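Local coordinates for p800 reaction center core protein (PDB 5V8K), which forms the homodimeric core of a heliobacterial photosynthetic reaction center, holding bacteriochlorophyll pigments and a [4Fe-4S] cluster for light-driven electron transfer, at residues Asn255-Ile264 against Pro490-Thr498. Numbering follows the deposited sequence.
Sequences NPGLLVKQAI and PLHQLSPLT. With GBF (Bacteriochlorophyll g), chain Y.
K261, the carbonyl of L494 and the hydroxyl of S495 illustrate how a buried lysine can tie the start of a long helix, predicted to span the membrane from I264 on, to a distant loop. Helix 258-291 begins after a type I beta turn, N255 to L258, with G257 as its N-cap; the loop before helix 502-513 passes against this helix start in the photosystem I-like fold.

Polar bonds come first. The ammonium of K261 donates to S495 OG, with NZ and OG 2.7 Å apart, and to the carbonyl oxygen of L494, 3.1 Å from NZ. It meets that carbonyl from above its plane, at a C=O...N angle of 126°. A third bond runs from NZ to N255 OD1 (3.0 Å), so the lysine also braces the turn ahead of its own helix. A bend at chi3 (-72°) in an otherwise extended chain brings NZ back toward that turn. The charge is matched by a salt bridge to D460, a calcium ligand, while the calcium lies about 4 Å from the side chain of N255; K261 is thus a second-shell residue that probably helps to hold D460 in place. With an alanine here, D460 would probably lose its lysine salt-bridge partner, and S495 OG and N255 OD1 this donor.

Apolar packing continues along the helix. L494 lays CD1 and CD2 across V260, the two side chains crossing at about a right angle, and its CD1 meets I264 CD1 tip to tip at 4.0 Å. Close approach is possible because G257 has no side chain: its CA sits 3.9 Å from L494 CB.

Backbone contact completes the join, G257 N giving a weak bond to L494 O (3.1 Å, N-H...O angle 133°). At the loop's far end, P490 CD touches bacteriochlorophyll g, 3.3 Å from its ester oxygen O2D.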
ATOM      1  N   ASN A 255     -28.319  10.917  -2.129  1.00 45.72           N
ATOM      2  CA  ASN A 255     -27.877   9.557  -1.810  1.00 41.25           C
ATOM      3  C   ASN A 255     -28.905   8.914  -0.896  1.00 42.95           C
ATOM      4  O   ASN A 255     -28.668   8.748   0.310  1.00 41.32           O
ATOM      5  CB  ASN A 255     -26.495   9.567  -1.173  1.00 38.66           C
ATOM      6  CG  ASN A 255     -25.928   8.198  -1.001  1.00 40.28           C
ATOM      7  OD1 ASN A 255     -26.557   7.182  -1.296  1.00 42.34           O
ATOM      8  ND2 ASN A 255     -24.738   8.155  -0.469  1.00 39.39           N
ATOM      9  N   PRO A 256     -30.055   8.493  -1.456  1.00 47.87           N
ATOM     10  CA  PRO A 256     -31.184   8.069  -0.610  1.00 49.61           C
ATOM     11  C   PRO A 256     -30.869   6.896   0.289  1.00 48.37           C
ATOM     12  O   PRO A 256     -31.322   6.867   1.444  1.00 47.51           O
ATOM     13  CB  PRO A 256     -32.276   7.703  -1.629  1.00 49.83           C
ATOM     14  CG  PRO A 256     -31.819   8.221  -2.919  1.00 55.02           C
ATOM     15  CD  PRO A 256     -30.347   8.289  -2.884  1.00 53.84           C
ATOM     16  N   GLY A 257     -30.093   5.919  -0.210  1.00 40.02           N
ATOM     17  CA  GLY A 257     -29.729   4.755   0.574  1.00 36.55           C
ATOM     18  C   GLY A 257     -28.600   4.952   1.557  1.00 36.38           C
ATOM     19  O   GLY A 257     -28.105   3.960   2.099  1.00 37.85           O
ATOM     20  N   LEU A 258     -28.193   6.203   1.819  1.00 37.15           N
ATOM     21  CA  LEU A 258     -27.028   6.494   2.653  1.00 36.73           C
ATOM     22  C   LEU A 258     -26.932   5.577   3.862  1.00 36.63           C
ATOM     23  O   LEU A 258     -25.951   4.846   4.024  1.00 39.23           O
ATOM     24  CB  LEU A 258     -27.050   7.953   3.113  1.00 38.29           C
ATOM     25  CG  LEU A 258     -25.861   8.428   3.961  1.00 39.51           C
ATOM     26  CD1 LEU A 258     -24.593   8.598   3.143  1.00 37.02           C
ATOM     27  CD2 LEU A 258     -26.240   9.726   4.661  1.00 41.49           C
ATOM     28  N   LEU A 259     -27.938   5.630   4.748  1.00 35.92           N
ATOM     29  CA  LEU A 259     -27.834   4.911   6.012  1.00 34.31           C
ATOM     30  C   LEU A 259     -28.005   3.415   5.811  1.00 35.63           C
ATOM     31  O   LEU A 259     -27.374   2.628   6.519  1.00 33.88           O
ATOM     32  CB  LEU A 259     -28.864   5.409   7.020  1.00 34.99           C
ATOM     33  CG  LEU A 259     -28.816   6.897   7.363  1.00 38.02           C
ATOM     34  CD1 LEU A 259     -29.862   7.214   8.401  1.00 36.57           C
ATOM     35  CD2 LEU A 259     -27.410   7.264   7.880  1.00 35.74           C
ATOM     36  N   VAL A 260     -28.849   3.018   4.856  1.00 35.06           N
ATOM     37  CA  VAL A 260     -28.998   1.601   4.561  1.00 34.99           C
ATOM     38  C   VAL A 260     -27.639   1.010   4.172  1.00 34.84           C
ATOM     39  O   VAL A 260     -27.249  -0.070   4.624  1.00 35.40           O
ATOM     40  CB  VAL A 260     -30.032   1.373   3.451  1.00 35.91           C
ATOM     41  CG1 VAL A 260     -30.249  -0.127   3.251  1.00 35.99           C
ATOM     42  CG2 VAL A 260     -31.335   2.052   3.747  1.00 36.87           C
ATOM     43  N   LYS A 261     -26.916   1.696   3.300  1.00 34.91           N
ATOM     44  CA  LYS A 261     -25.635   1.163   2.855  1.00 38.25           C
ATOM     45  C   LYS A 261     -24.581   1.177   3.955  1.00 36.91           C
ATOM     46  O   LYS A 261     -23.682   0.331   3.928  1.00 37.35           O
ATOM     47  CB  LYS A 261     -25.171   1.908   1.610  1.00 33.32           C
ATOM     48  CG  LYS A 261     -26.035   1.563   0.452  1.00 34.11           C
ATOM     49  CD  LYS A 261     -25.667   2.291  -0.806  1.00 36.34           C
ATOM     50  CE  LYS A 261     -26.033   3.711  -0.738  1.00 35.47           C
ATOM     51  NZ  LYS A 261     -25.640   4.445  -1.955  1.00 37.33           N
ATOM     52  N   GLN A 262     -24.691   2.063   4.950  1.00 39.39           N
ATOM     53  CA  GLN A 262     -23.808   1.960   6.116  1.00 36.72           C
ATOM     54  C   GLN A 262     -24.107   0.692   6.907  1.00 38.35           C
ATOM     55  O   GLN A 262     -23.186  -0.036   7.306  1.00 35.96           O
ATOM     56  CB  GLN A 262     -23.940   3.184   7.013  1.00 36.08           C
ATOM     57  CG  GLN A 262     -23.259   4.418   6.460  1.00 35.02           C
ATOM     58  CD  GLN A 262     -23.692   5.721   7.160  1.00 35.57           C
ATOM     59  OE1 GLN A 262     -23.989   5.737   8.350  1.00 35.78           O
ATOM     60  NE2 GLN A 262     -23.687   6.809   6.425  1.00 36.90           N
ATOM     61  N   ALA A 263     -25.384   0.378   7.097  1.00 33.52           N
ATOM     62  CA  ALA A 263     -25.747  -0.852   7.786  1.00 35.66           C
ATOM     63  C   ALA A 263     -25.292  -2.074   7.004  1.00 36.55           C
ATOM     64  O   ALA A 263     -24.858  -3.078   7.584  1.00 36.41           O
ATOM     65  CB  ALA A 263     -27.244  -0.914   7.991  1.00 35.38           C
ATOM     66  N   ILE A 264     -25.410  -2.011   5.685  1.00 36.09           N
ATOM     67  CA  ILE A 264     -25.010  -3.115   4.820  1.00 37.52           C
ATOM     68  C   ILE A 264     -23.515  -3.361   4.947  1.00 36.38           C
ATOM     69  O   ILE A 264     -23.066  -4.498   5.101  1.00 37.60           O
ATOM     70  CB  ILE A 264     -25.413  -2.815   3.366  1.00 38.24           C
ATOM     71  CG1 ILE A 264     -26.913  -3.004   3.220  1.00 36.93           C
ATOM     72  CG2 ILE A 264     -24.654  -3.728   2.377  1.00 37.81           C
ATOM     73  CD1 ILE A 264     -27.450  -2.528   1.919  1.00 36.13           C
ATOM     74  N   PRO A 490     -33.529  -3.888  -7.665  1.00 48.43           N
ATOM     75  CA  PRO A 490     -33.937  -3.245  -6.398  1.00 49.51           C
ATOM     76  C   PRO A 490     -32.875  -2.340  -5.779  1.00 46.45           C
ATOM     77  O   PRO A 490     -33.218  -1.454  -4.979  1.00 44.99           O
ATOM     78  CB  PRO A 490     -34.253  -4.425  -5.474  1.00 49.12           C
ATOM     79  CG  PRO A 490     -34.350  -5.640  -6.339  1.00 51.35           C
ATOM     80  CD  PRO A 490     -33.789  -5.338  -7.688  1.00 47.23           C
ATOM     81  N   LEU A 491     -31.611  -2.527  -6.126  1.00 42.17           N
ATOM     82  CA  LEU A 491     -30.556  -1.648  -5.630  1.00 43.16           C
ATOM     83  C   LEU A 491     -30.766  -0.195  -6.030  1.00 43.25           C
ATOM     84  O   LEU A 491     -30.141   0.695  -5.443  1.00 43.84           O
ATOM     85  CB  LEU A 491     -29.190  -2.108  -6.159  1.00 39.65           C
ATOM     86  CG  LEU A 491     -27.944  -1.362  -5.709  1.00 38.91           C
ATOM     87  CD1 LEU A 491     -27.771  -1.507  -4.222  1.00 37.80           C
ATOM     88  CD2 LEU A 491     -26.736  -1.918  -6.387  1.00 34.26           C
ATOM     89  N   HIS A 492     -31.554   0.066  -7.075  1.00 42.91           N
ATOM     90  CA  HIS A 492     -31.726   1.456  -7.491  1.00 45.00           C
ATOM     91  C   HIS A 492     -32.452   2.284  -6.436  1.00 45.35           C
ATOM     92  O   HIS A 492     -32.342   3.516  -6.460  1.00 46.20           O
ATOM     93  CB  HIS A 492     -32.439   1.527  -8.835  1.00 44.67           C
ATOM     94  CG  HIS A 492     -33.926   1.468  -8.743  1.00 49.83           C
ATOM     95  ND1 HIS A 492     -34.625   0.281  -8.806  1.00 51.43           N
ATOM     96  CD2 HIS A 492     -34.854   2.447  -8.613  1.00 48.71           C
ATOM     97  CE1 HIS A 492     -35.919   0.529  -8.692  1.00 48.98           C
ATOM     98  NE2 HIS A 492     -36.084   1.835  -8.581  1.00 49.11           N
ATOM     99  N   GLN A 493     -33.180   1.630  -5.516  1.00 46.94           N
ATOM    100  CA  GLN A 493     -33.744   2.299  -4.334  1.00 47.00           C
ATOM    101  C   GLN A 493     -32.673   2.941  -3.450  1.00 44.65           C
ATOM    102  O   GLN A 493     -32.938   3.946  -2.778  1.00 43.12           O
ATOM    103  CB  GLN A 493     -34.518   1.304  -3.474  1.00 46.89           C
ATOM    104  CG  GLN A 493     -35.808   0.850  -4.051  1.00 56.92           C
ATOM    105  CD  GLN A 493     -36.840   1.958  -4.019  1.00 68.60           C
ATOM    106  OE1 GLN A 493     -37.301   2.366  -2.946  1.00 72.38           O
ATOM    107  NE2 GLN A 493     -37.181   2.483  -5.191  1.00 71.42           N
ATOM    108  N   LEU A 494     -31.482   2.358  -3.404  1.00 37.62           N
ATOM    109  CA  LEU A 494     -30.409   2.824  -2.531  1.00 40.94           C
ATOM    110  C   LEU A 494     -29.322   3.616  -3.246  1.00 39.91           C
ATOM    111  O   LEU A 494     -28.697   4.487  -2.623  1.00 43.16           O
ATOM    112  CB  LEU A 494     -29.757   1.629  -1.826  1.00 38.77           C
ATOM    113  CG  LEU A 494     -30.647   0.547  -1.230  1.00 41.52           C
ATOM    114  CD1 LEU A 494     -29.713  -0.443  -0.565  1.00 36.26           C
ATOM    115  CD2 LEU A 494     -31.579   1.137  -0.213  1.00 37.39           C
ATOM    116  N   SER A 495     -29.068   3.321  -4.531  1.00 41.77           N
ATOM    117  CA  SER A 495     -27.955   3.892  -5.264  1.00 40.74           C
ATOM    118  C   SER A 495     -28.354   4.122  -6.721  1.00 43.52           C
ATOM    119  O   SER A 495     -28.906   3.209  -7.350  1.00 45.04           O
ATOM    120  CB  SER A 495     -26.724   2.974  -5.220  1.00 38.63           C
ATOM    121  OG  SER A 495     -26.353   2.652  -3.899  1.00 40.63           O
ATOM    122  N   PRO A 496     -28.107   5.299  -7.277  1.00 46.48           N
ATOM    123  CA  PRO A 496     -28.104   5.429  -8.735  1.00 47.94           C
ATOM    124  C   PRO A 496     -26.931   4.675  -9.338  1.00 47.84           C
ATOM    125  O   PRO A 496     -25.839   4.610  -8.762  1.00 42.89           O
ATOM    126  CB  PRO A 496     -27.939   6.934  -8.966  1.00 47.30           C
ATOM    127  CG  PRO A 496     -27.665   7.520  -7.676  1.00 49.42           C
ATOM    128  CD  PRO A 496     -27.480   6.459  -6.645  1.00 45.39           C
ATOM    129  N   LEU A 497     -27.154   4.109 -10.515  1.00 43.40           N
ATOM    130  CA  LEU A 497     -26.040   3.540 -11.265  1.00 41.93           C
ATOM    131  C   LEU A 497     -25.265   4.677 -11.930  1.00 41.98           C
ATOM    132  O   LEU A 497     -25.768   5.320 -12.847  1.00 44.75           O
ATOM    133  CB  LEU A 497     -26.549   2.531 -12.292  1.00 42.64           C
ATOM    134  CG  LEU A 497     -25.442   1.869 -13.096  1.00 43.13           C
ATOM    135  CD1 LEU A 497     -24.612   0.990 -12.214  1.00 41.72           C
ATOM    136  CD2 LEU A 497     -26.062   1.050 -14.192  1.00 42.31           C
ATOM    137  N   THR A 498     -24.061   4.957 -11.455  1.00 37.34           N
ATOM    138  CA  THR A 498     -23.195   5.915 -12.111  1.00 38.67           C
ATOM    139  C   THR A 498     -22.460   5.247 -13.293  1.00 37.75           C
ATOM    140  O   THR A 498     -22.442   4.033 -13.452  1.00 36.98           O
ATOM    141  CB  THR A 498     -22.166   6.503 -11.132  1.00 39.76           C
ATOM    142  OG1 THR A 498     -21.135   5.540 -10.872  1.00 36.65           O
ATOM    143  CG2 THR A 498     -22.795   6.955  -9.784  1.00 37.38           C
TER
HETATM  144 MG   GBF Y1023     -28.348 -11.670  -6.659  1.00 45.49          MG
HETATM  145  CHA GBF Y1023     -31.376  -9.947  -6.508  1.00 43.81           C
HETATM  146  CHB GBF Y1023     -26.864  -8.788  -7.440  1.00 40.13           C
HETATM  147  CHC GBF Y1023     -25.409 -13.364  -6.078  1.00 38.79           C
HETATM  148  CHD GBF Y1023     -30.096 -14.357  -5.000  1.00 50.45           C
HETATM  149  NA  GBF Y1023     -28.981  -9.799  -6.941  1.00 40.40           N
HETATM  150  C1A GBF Y1023     -30.190  -9.245  -7.081  1.00 43.16           C
HETATM  151  C2A GBF Y1023     -30.250  -7.744  -7.226  1.00 42.64           C
HETATM  152  C3A GBF Y1023     -28.897  -7.558  -7.879  1.00 39.71           C
HETATM  153  C4A GBF Y1023     -28.210  -8.780  -7.377  1.00 39.33           C
HETATM  154  CMA GBF Y1023     -29.025  -7.601  -9.415  1.00 38.48           C
HETATM  155  CAA GBF Y1023     -30.442  -6.841  -5.998  1.00 41.02           C
HETATM  156  CBA GBF Y1023     -29.638  -7.317  -4.799  1.00 40.26           C
HETATM  157  CGA GBF Y1023     -28.183  -6.898  -4.843  1.00 42.99           C
HETATM  158  O1A GBF Y1023     -27.796  -5.870  -5.363  1.00 40.90           O
HETATM  159  O2A GBF Y1023     -27.228  -7.679  -4.100  1.00 41.58           O
HETATM  160  NB  GBF Y1023     -26.403 -11.119  -6.724  1.00 40.04           N
HETATM  161  C1B GBF Y1023     -25.960  -9.922  -7.133  1.00 38.28           C
HETATM  162  C2B GBF Y1023     -24.568  -9.966  -7.134  1.00 41.08           C
HETATM  163  C3B GBF Y1023     -24.176 -11.234  -6.754  1.00 40.59           C
HETATM  164  C4B GBF Y1023     -25.354 -11.958  -6.539  1.00 42.35           C
HETATM  165  CMB GBF Y1023     -23.621  -8.841  -7.471  1.00 37.59           C
HETATM  166  CAB GBF Y1023     -22.741 -11.555  -6.658  1.00 45.98           C
HETATM  167  CBB GBF Y1023     -22.139 -12.599  -6.184  1.00 48.05           C
HETATM  168  NC  GBF Y1023     -27.894 -13.433  -5.750  1.00 47.97           N
HETATM  169  C1C GBF Y1023     -26.680 -13.983  -5.648  1.00 45.40           C
HETATM  170  C2C GBF Y1023     -26.385 -15.319  -5.071  1.00 54.76           C
HETATM  171  C3C GBF Y1023     -27.825 -15.462  -4.789  1.00 52.38           C
HETATM  172  C4C GBF Y1023     -28.641 -14.411  -5.190  1.00 49.99           C
HETATM  173  CMC GBF Y1023     -25.843 -16.210  -6.202  1.00 57.14           C
HETATM  174  CAC GBF Y1023     -28.420 -16.651  -4.132  1.00 56.65           C
HETATM  175  CBC GBF Y1023     -27.588 -17.812  -3.679  1.00 60.35           C
HETATM  176  ND  GBF Y1023     -30.162 -12.160  -5.921  1.00 47.56           N
HETATM  177  C1D GBF Y1023     -30.831 -13.136  -5.334  1.00 46.97           C
HETATM  178  C2D GBF Y1023     -32.404 -13.035  -4.985  1.00 50.19           C
HETATM  179  C3D GBF Y1023     -32.398 -11.762  -5.516  1.00 44.15           C
HETATM  180  C4D GBF Y1023     -31.189 -11.242  -6.031  1.00 42.51           C
HETATM  181  CMD GBF Y1023     -33.473 -13.879  -4.363  1.00 49.26           C
HETATM  182  CAD GBF Y1023     -33.466 -10.817  -5.882  1.00 44.47           C
HETATM  183  OBD GBF Y1023     -34.635 -10.605  -5.423  1.00 44.28           O
HETATM  184  CBD GBF Y1023     -32.810  -9.604  -6.457  1.00 42.67           C
HETATM  185  CGD GBF Y1023     -33.350  -9.357  -7.826  1.00 46.15           C
HETATM  186  O1D GBF Y1023     -32.871  -9.895  -8.834  1.00 47.34           O
HETATM  187  O2D GBF Y1023     -34.497  -8.509  -7.935  1.00 50.71           O
HETATM  188  CED GBF Y1023     -35.029  -8.334  -9.241  1.00 48.42           C
HETATM  189  C1  GBF Y1023     -25.848  -7.322  -4.108  1.00 35.75           C
HETATM  190  C2  GBF Y1023     -25.182  -8.047  -2.982  1.00 36.44           C
HETATM  191  C3  GBF Y1023     -23.862  -7.984  -2.809  1.00 43.14           C
HETATM  192  C4  GBF Y1023     -23.022  -7.222  -3.777  1.00 40.53           C
HETATM  193  C5  GBF Y1023     -23.225  -8.706  -1.648  1.00 39.88           C
HETATM  194  C6  GBF Y1023     -22.477  -9.948  -2.174  1.00 43.00           C
HETATM  195  C7  GBF Y1023     -21.726 -10.653  -1.054  1.00 46.80           C
HETATM  196  C8  GBF Y1023     -21.661 -12.002  -0.955  1.00 49.16           C
HETATM  197  C9  GBF Y1023     -22.314 -12.909  -1.973  1.00 42.23           C
HETATM  198  C10 GBF Y1023     -20.877 -12.689   0.136  1.00 52.07           C
HETATM  199  C11 GBF Y1023     -21.057 -12.150   1.510  1.00 44.20           C
HETATM  200  C12 GBF Y1023     -20.520 -13.100   2.561  1.00 43.08           C
HETATM  201  C13 GBF Y1023     -20.761 -12.901   3.871  1.00 43.36           C
HETATM  202  C14 GBF Y1023     -20.212 -13.872   4.866  1.00 41.71           C
HETATM  203  C15 GBF Y1023     -21.568 -11.714   4.363  1.00 37.60           C